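Local atomic coordinates of fimbrium subunit Fim1C (Bacteroides vulgatus, PDB entry 4QB7), a protein that probably forms part of the tip of fimbriae, the filamentous cell-surface appendages that mediate cell adhesion and biofilm formation. Residues A[52-66]-A[111-123]. Sequence-based numbering, arbitrary orientation. Where two conformers were deposited one is given.
Sequences WNSEKGNTTPNFMYN and ITLSGQNAKGAPT. With SO4 (sulfate ion), chain D; SO4 (sulfate ion), chain H.
The Tyr65 ring presents one face to Gln116, and the pair illustrates how one aromatic ring can meet a turn through its face and bond to the backbone through its hydroxyl. Gln116 CB sits over the ring face, 4.1 Å from the centroid of Tyr65 and only 6° off its normal. Gln116 CG, anti to its own backbone N (chi1 -168°), carries the extended chain back over Tyr65 CG and CB, and the amide ends up within 20° of the ring plane. The phenol oxygen does the polar work at the far edge: Tyr65 OH donates to Ser114 O at 2.8 Å, approaching from above the carbonyl plane. A phenylalanine in place of Tyr65 would probably leave Ser114 O without this donor and the ring without its polar tether to the loop. Beyond the ring, Leu113 CD1 lies 3.5 Å from Asn66 CG, the two side chains crossing at about a right angle; the Asn66 amide is itself held by Tyr96 and Glu100.

The segments join different parts of the fimbrillin-like fold: 52-66 leads from a short helix into strand 64-72 of the mixed sheet, whereas 111-123 leaves strand 111-113 and returns to strand 123-127 of a separate antiparallel sheet through a loop that includes a type I turn from Gly115 to Ala118. Pro61, centre of an inverse gamma turn, sets its CD beside Ala118 O and Gln116 O. Next to it, Thr60 CG2 packs on Lys119 CG, while the Thr60 backbone N donates to a sulfate ion, probably from the crystallisation liquor, to which Asn62 ND2 also donates. Gly120 N donates to Thr59 O at 2.9 Å, almost straight out from the carbonyl. At the helix, the Trp52 ring turns its edge to Ala121, with CZ2 3.6 Å from Ala121 N, and carries Lys56 CB over the centre of one face.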
loop_
_atom_site.group_PDB
_atom_site.type_symbol
_atom_site.label_atom_id
_atom_site.label_comp_id
_atom_site.label_asym_id
_atom_site.label_seq_id
_atom_site.Cartn_x
_atom_site.Cartn_y
_atom_site.Cartn_z
ATOM N N TRP A 52 -2.736 -29.283 8.107
ATOM C CA TRP A 52 -2.006 -28.427 7.190
ATOM C C TRP A 52 -0.496 -28.453 7.394
ATOM O O TRP A 52 0.212 -28.667 6.424
ATOM C CB TRP A 52 -2.537 -26.986 7.278
ATOM C CG TRP A 52 -1.824 -26.021 6.387
ATOM C CD1 TRP A 52 -1.061 -24.966 6.777
ATOM C CD2 TRP A 52 -1.783 -26.040 4.948
ATOM N NE1 TRP A 52 -0.544 -24.322 5.674
ATOM C CE2 TRP A 52 -0.962 -24.964 4.539
ATOM C CE3 TRP A 52 -2.354 -26.870 3.963
ATOM C CZ2 TRP A 52 -0.707 -24.681 3.192
ATOM C CZ3 TRP A 52 -2.084 -26.599 2.628
ATOM C CH2 TRP A 52 -1.269 -25.516 2.254
ATOM N N ASN A 53 0.007 -28.234 8.613
ATOM C CA ASN A 53 1.455 -28.179 8.807
ATOM C C ASN A 53 2.127 -29.527 8.492
ATOM O O ASN A 53 3.191 -29.537 7.892
ATOM C CB ASN A 53 1.829 -27.646 10.198
ATOM C CG ASN A 53 1.472 -26.169 10.379
ATOM O OD1 ASN A 53 0.657 -25.809 11.245
ATOM N ND2 ASN A 53 2.034 -25.271 9.539
ATOM N N SER A 54 1.461 -30.640 8.784
ATOM C CA SER A 54 1.945 -31.988 8.490
ATOM C C SER A 54 1.974 -32.266 6.979
ATOM O O SER A 54 2.964 -32.802 6.475
ATOM C CB SER A 54 1.053 -33.022 9.177
ATOM O OG SER A 54 1.748 -34.242 9.403
ATOM N N GLU A 55 0.899 -31.886 6.258
ATOM C CA GLU A 55 0.704 -32.207 4.851
ATOM C C GLU A 55 0.892 -31.101 3.813
ATOM O O GLU A 55 0.872 -31.438 2.635
ATOM C CB GLU A 55 -0.711 -32.750 4.683
ATOM C CG GLU A 55 -0.940 -34.041 5.455
ATOM C CD GLU A 55 -2.273 -34.710 5.222
ATOM O OE1 GLU A 55 -3.048 -34.236 4.358
ATOM O OE2 GLU A 55 -2.519 -35.750 5.873
ATOM N N LYS A 56 1.069 -29.815 4.189
ATOM C CA LYS A 56 1.178 -28.712 3.215
ATOM C C LYS A 56 2.222 -28.941 2.115
ATOM O O LYS A 56 1.996 -28.522 0.985
ATOM C CB LYS A 56 1.442 -27.341 3.884
ATOM C CG LYS A 56 2.693 -27.203 4.723
ATOM C CD LYS A 56 2.633 -25.987 5.614
ATOM C CE LYS A 56 3.958 -25.763 6.310
ATOM N NZ LYS A 56 4.178 -24.329 6.590
ATOM N N GLY A 57 3.334 -29.582 2.460
ATOM C CA GLY A 57 4.439 -29.845 1.551
ATOM C C GLY A 57 4.061 -30.495 0.237
ATOM O O GLY A 57 4.638 -30.135 -0.792
ATOM N N ASN A 58 3.079 -31.443 0.248
ATOM C CA ASN A 58 2.679 -32.156 -0.962
ATOM C C ASN A 58 1.185 -31.972 -1.284
ATOM O O ASN A 58 0.594 -32.796 -1.994
ATOM C CB ASN A 58 3.046 -33.633 -0.840
ATOM C CG ASN A 58 4.513 -33.857 -0.594
ATOM O OD1 ASN A 58 5.315 -33.925 -1.526
ATOM N ND2 ASN A 58 4.898 -33.949 0.671
ATOM N N THR A 59 0.587 -30.864 -0.807
ATOM C CA THR A 59 -0.815 -30.498 -1.047
ATOM C C THR A 59 -0.886 -29.295 -1.992
ATOM O O THR A 59 -0.179 -28.299 -1.785
ATOM C CB THR A 59 -1.571 -30.207 0.262
ATOM O OG1 THR A 59 -1.382 -31.294 1.155
ATOM C CG2 THR A 59 -3.074 -30.027 0.048
ATOM N N THR A 60 -1.757 -29.391 -3.018
ATOM C CA THR A 60 -2.004 -28.329 -4.000
ATOM C C THR A 60 -3.346 -27.641 -3.671
ATOM O O THR A 60 -4.136 -28.252 -2.942
ATOM C CB THR A 60 -1.991 -28.895 -5.456
ATOM O OG1 THR A 60 -3.151 -29.694 -5.716
ATOM C CG2 THR A 60 -0.710 -29.632 -5.804
ATOM N N PRO A 61 -3.663 -26.416 -4.197
ATOM C CA PRO A 61 -4.988 -25.804 -3.908
ATOM C C PRO A 61 -6.091 -26.614 -4.584
ATOM O O PRO A 61 -6.675 -26.230 -5.598
ATOM C CB PRO A 61 -4.854 -24.383 -4.469
ATOM C CG PRO A 61 -3.820 -24.486 -5.504
ATOM C CD PRO A 61 -2.853 -25.544 -5.078
ATOM N N ASN A 62 -6.334 -27.785 -4.021
ATOM C CA ASN A 62 -7.211 -28.822 -4.570
ATOM C C ASN A 62 -8.699 -28.612 -4.322
ATOM O O ASN A 62 -9.499 -29.379 -4.845
ATOM C CB ASN A 62 -6.795 -30.161 -3.981
ATOM C CG ASN A 62 -6.873 -30.222 -2.468
ATOM O OD1 ASN A 62 -7.684 -29.559 -1.834
ATOM N ND2 ASN A 62 -6.060 -31.051 -1.849
ATOM N N PHE A 63 -9.077 -27.631 -3.496
ATOM C CA PHE A 63 -10.474 -27.403 -3.117
ATOM C C PHE A 63 -11.030 -26.123 -3.722
ATOM O O PHE A 63 -12.179 -26.096 -4.130
ATOM C CB PHE A 63 -10.582 -27.370 -1.591
ATOM C CG PHE A 63 -11.989 -27.534 -1.097
ATOM C CD1 PHE A 63 -12.599 -28.786 -1.087
ATOM C CD2 PHE A 63 -12.717 -26.435 -0.652
ATOM C CE1 PHE A 63 -13.911 -28.930 -0.648
ATOM C CE2 PHE A 63 -14.028 -26.584 -0.206
ATOM C CZ PHE A 63 -14.619 -27.822 -0.221
HETATM N N MSE A 64 -10.235 -25.048 -3.743
HETATM C CA MSE A 64 -10.610 -23.774 -4.354
HETATM C C MSE A 64 -9.350 -23.181 -4.933
HETATM O O MSE A 64 -8.332 -23.176 -4.250
HETATM C CB MSE A 64 -11.269 -22.795 -3.335
HETATM C CG MSE A 64 -12.715 -23.130 -2.944
HETATM SE SE MSE A 64 -13.446 -21.756 -1.786
HETATM C CE MSE A 64 -15.126 -22.514 -1.393
ATOM N N TYR A 65 -9.386 -22.716 -6.187
ATOM C CA TYR A 65 -8.227 -22.068 -6.797
ATOM C C TYR A 65 -8.683 -20.727 -7.313
ATOM O O TYR A 65 -9.411 -20.668 -8.310
ATOM C CB TYR A 65 -7.548 -22.921 -7.904
ATOM C CG TYR A 65 -6.373 -22.187 -8.513
ATOM C CD1 TYR A 65 -5.157 -22.097 -7.838
ATOM C CD2 TYR A 65 -6.520 -21.451 -9.689
ATOM C CE1 TYR A 65 -4.107 -21.322 -8.337
ATOM C CE2 TYR A 65 -5.478 -20.669 -10.191
ATOM C CZ TYR A 65 -4.268 -20.626 -9.523
ATOM O OH TYR A 65 -3.242 -19.871 -10.034
ATOM N N ASN A 66 -8.313 -19.656 -6.606
ATOM C CA ASN A 66 -8.701 -18.287 -6.941
ATOM C C ASN A 66 -10.227 -18.200 -7.139
ATOM O O ASN A 66 -10.706 -17.683 -8.153
ATOM C CB ASN A 66 -7.926 -17.768 -8.169
ATOM C CG ASN A 66 -8.050 -16.296 -8.386
ATOM O OD1 ASN A 66 -8.036 -15.521 -7.439
ATOM N ND2 ASN A 66 -8.186 -15.883 -9.638
ATOM N N ILE A 111 -1.285 -8.691 -10.477
ATOM C CA ILE A 111 -1.177 -9.809 -9.540
ATOM C C ILE A 111 -1.058 -11.102 -10.369
ATOM O O ILE A 111 -1.925 -11.396 -11.175
ATOM C CB ILE A 111 -2.405 -9.866 -8.546
ATOM C CG1 ILE A 111 -2.405 -8.725 -7.521
ATOM C CG2 ILE A 111 -2.509 -11.214 -7.828
ATOM C CD1 ILE A 111 -3.767 -8.585 -6.705
ATOM N N THR A 112 0.010 -11.869 -10.156
ATOM C CA THR A 112 0.255 -13.183 -10.776
ATOM C C THR A 112 0.240 -14.178 -9.618
ATOM O O THR A 112 0.917 -13.960 -8.604
ATOM C CB THR A 112 1.570 -13.178 -11.587
ATOM O OG1 THR A 112 1.489 -12.193 -12.609
ATOM C CG2 THR A 112 1.874 -14.520 -12.221
ATOM N N LEU A 113 -0.564 -15.233 -9.733
ATOM C CA LEU A 113 -0.683 -16.213 -8.655
ATOM C C LEU A 113 0.141 -17.455 -8.937
ATOM O O LEU A 113 0.424 -17.793 -10.103
ATOM C CB LEU A 113 -2.152 -16.623 -8.445
ATOM C CG LEU A 113 -3.192 -15.542 -8.207
ATOM C CD1 LEU A 113 -4.535 -16.149 -8.214
ATOM C CD2 LEU A 113 -2.987 -14.847 -6.886
ATOM N N SER A 114 0.489 -18.166 -7.854
ATOM C CA SER A 114 1.162 -19.456 -7.924
ATOM C C SER A 114 0.197 -20.434 -8.605
ATOM O O SER A 114 -1.019 -20.304 -8.439
ATOM C CB SER A 114 1.552 -19.920 -6.526
ATOM O OG SER A 114 0.443 -19.830 -5.646
ATOM N N GLY A 115 0.740 -21.348 -9.406
ATOM C CA GLY A 115 -0.035 -22.304 -10.191
ATOM C C GLY A 115 -1.007 -23.180 -9.437
ATOM O O GLY A 115 -0.858 -23.392 -8.230
ATOM N N GLN A 116 -2.001 -23.716 -10.172
ATOM C CA GLN A 116 -3.054 -24.603 -9.666
ATOM C C GLN A 116 -2.483 -25.944 -9.169
ATOM O O GLN A 116 -3.124 -26.625 -8.366
ATOM C CB GLN A 116 -4.087 -24.840 -10.776
ATOM C CG GLN A 116 -5.389 -25.505 -10.318
ATOM C CD GLN A 116 -6.516 -25.321 -11.306
ATOM O OE1 GLN A 116 -6.312 -24.902 -12.468
ATOM N NE2 GLN A 116 -7.739 -25.613 -10.847
ATOM N N ASN A 117 -1.292 -26.321 -9.641
ATOM C CA ASN A 117 -0.632 -27.563 -9.248
ATOM C C ASN A 117 0.614 -27.283 -8.384
ATOM O O ASN A 117 1.421 -28.188 -8.166
ATOM C CB ASN A 117 -0.271 -28.425 -10.482
ATOM C CG ASN A 117 -1.459 -28.952 -11.272
ATOM O OD1 ASN A 117 -1.497 -28.840 -12.505
ATOM N ND2 ASN A 117 -2.443 -29.569 -10.598
ATOM N N ALA A 118 0.759 -26.046 -7.881
ATOM C CA ALA A 118 1.867 -25.703 -6.980
ATOM C C ALA A 118 1.564 -26.269 -5.585
ATOM O O ALA A 118 0.407 -26.300 -5.152
ATOM C CB ALA A 118 2.077 -24.198 -6.922
ATOM N N LYS A 119 2.592 -26.739 -4.900
ATOM C CA LYS A 119 2.422 -27.355 -3.591
ATOM C C LYS A 119 2.725 -26.350 -2.482
ATOM O O LYS A 119 3.528 -25.440 -2.667
ATOM C CB LYS A 119 3.309 -28.620 -3.484
ATOM C CG LYS A 119 2.880 -29.742 -4.441
ATOM C CD LYS A 119 3.949 -30.800 -4.593
ATOM C CE LYS A 119 3.616 -31.848 -5.632
ATOM N NZ LYS A 119 4.629 -32.945 -5.648
ATOM N N GLY A 120 2.068 -26.518 -1.346
ATOM C CA GLY A 120 2.269 -25.649 -0.196
ATOM C C GLY A 120 1.443 -24.389 -0.242
ATOM O O GLY A 120 0.618 -24.206 -1.153
ATOM N N ALA A 121 1.690 -23.495 0.745
ATOM C CA ALA A 121 1.021 -22.195 0.834
ATOM C C ALA A 121 1.257 -21.427 -0.473
ATOM O O ALA A 121 2.312 -21.607 -1.106
ATOM C CB ALA A 121 1.527 -21.409 2.035
ATOM N N PRO A 122 0.248 -20.679 -0.968
ATOM C CA PRO A 122 0.419 -19.995 -2.265
ATOM C C PRO A 122 1.385 -18.793 -2.225
ATOM O O PRO A 122 1.970 -18.452 -1.175
ATOM C CB PRO A 122 -1.013 -19.571 -2.610
ATOM C CG PRO A 122 -1.664 -19.363 -1.287
ATOM C CD PRO A 122 -1.086 -20.417 -0.389
ATOM N N THR A 123 1.600 -18.182 -3.412
ATOM C CA THR A 123 2.431 -16.981 -3.587
ATOM C C THR A 123 1.726 -16.039 -4.559
ATOM O O THR A 123 0.809 -16.461 -5.285
ATOM C CB THR A 123 3.899 -17.267 -4.044
ATOM O OG1 THR A 123 3.948 -17.753 -5.388
ATOM C CG2 THR A 123 4.647 -18.196 -3.125
HETATM S S SO4 D . -3.398 -32.905 -3.859
HETATM O O1 SO4 D . -3.196 -32.133 -2.662
HETATM O O2 SO4 D . -2.338 -33.893 -3.926
HETATM O O3 SO4 D . -4.703 -33.565 -3.795
HETATM O O4 SO4 D . -3.352 -32.105 -5.065
HETATM S S SO4 H . 0.817 -25.313 -12.776
HETATM O O1 SO4 H . 1.718 -24.267 -13.274
HETATM O O2 SO4 H . 0.961 -25.392 -11.320
HETATM O O3 SO4 H . -0.576 -25.013 -13.146
HETATM O O4 SO4 H . 1.197 -26.587 -13.403
HETATM O O HOH W 1 -5.236 -29.116 -8.044
#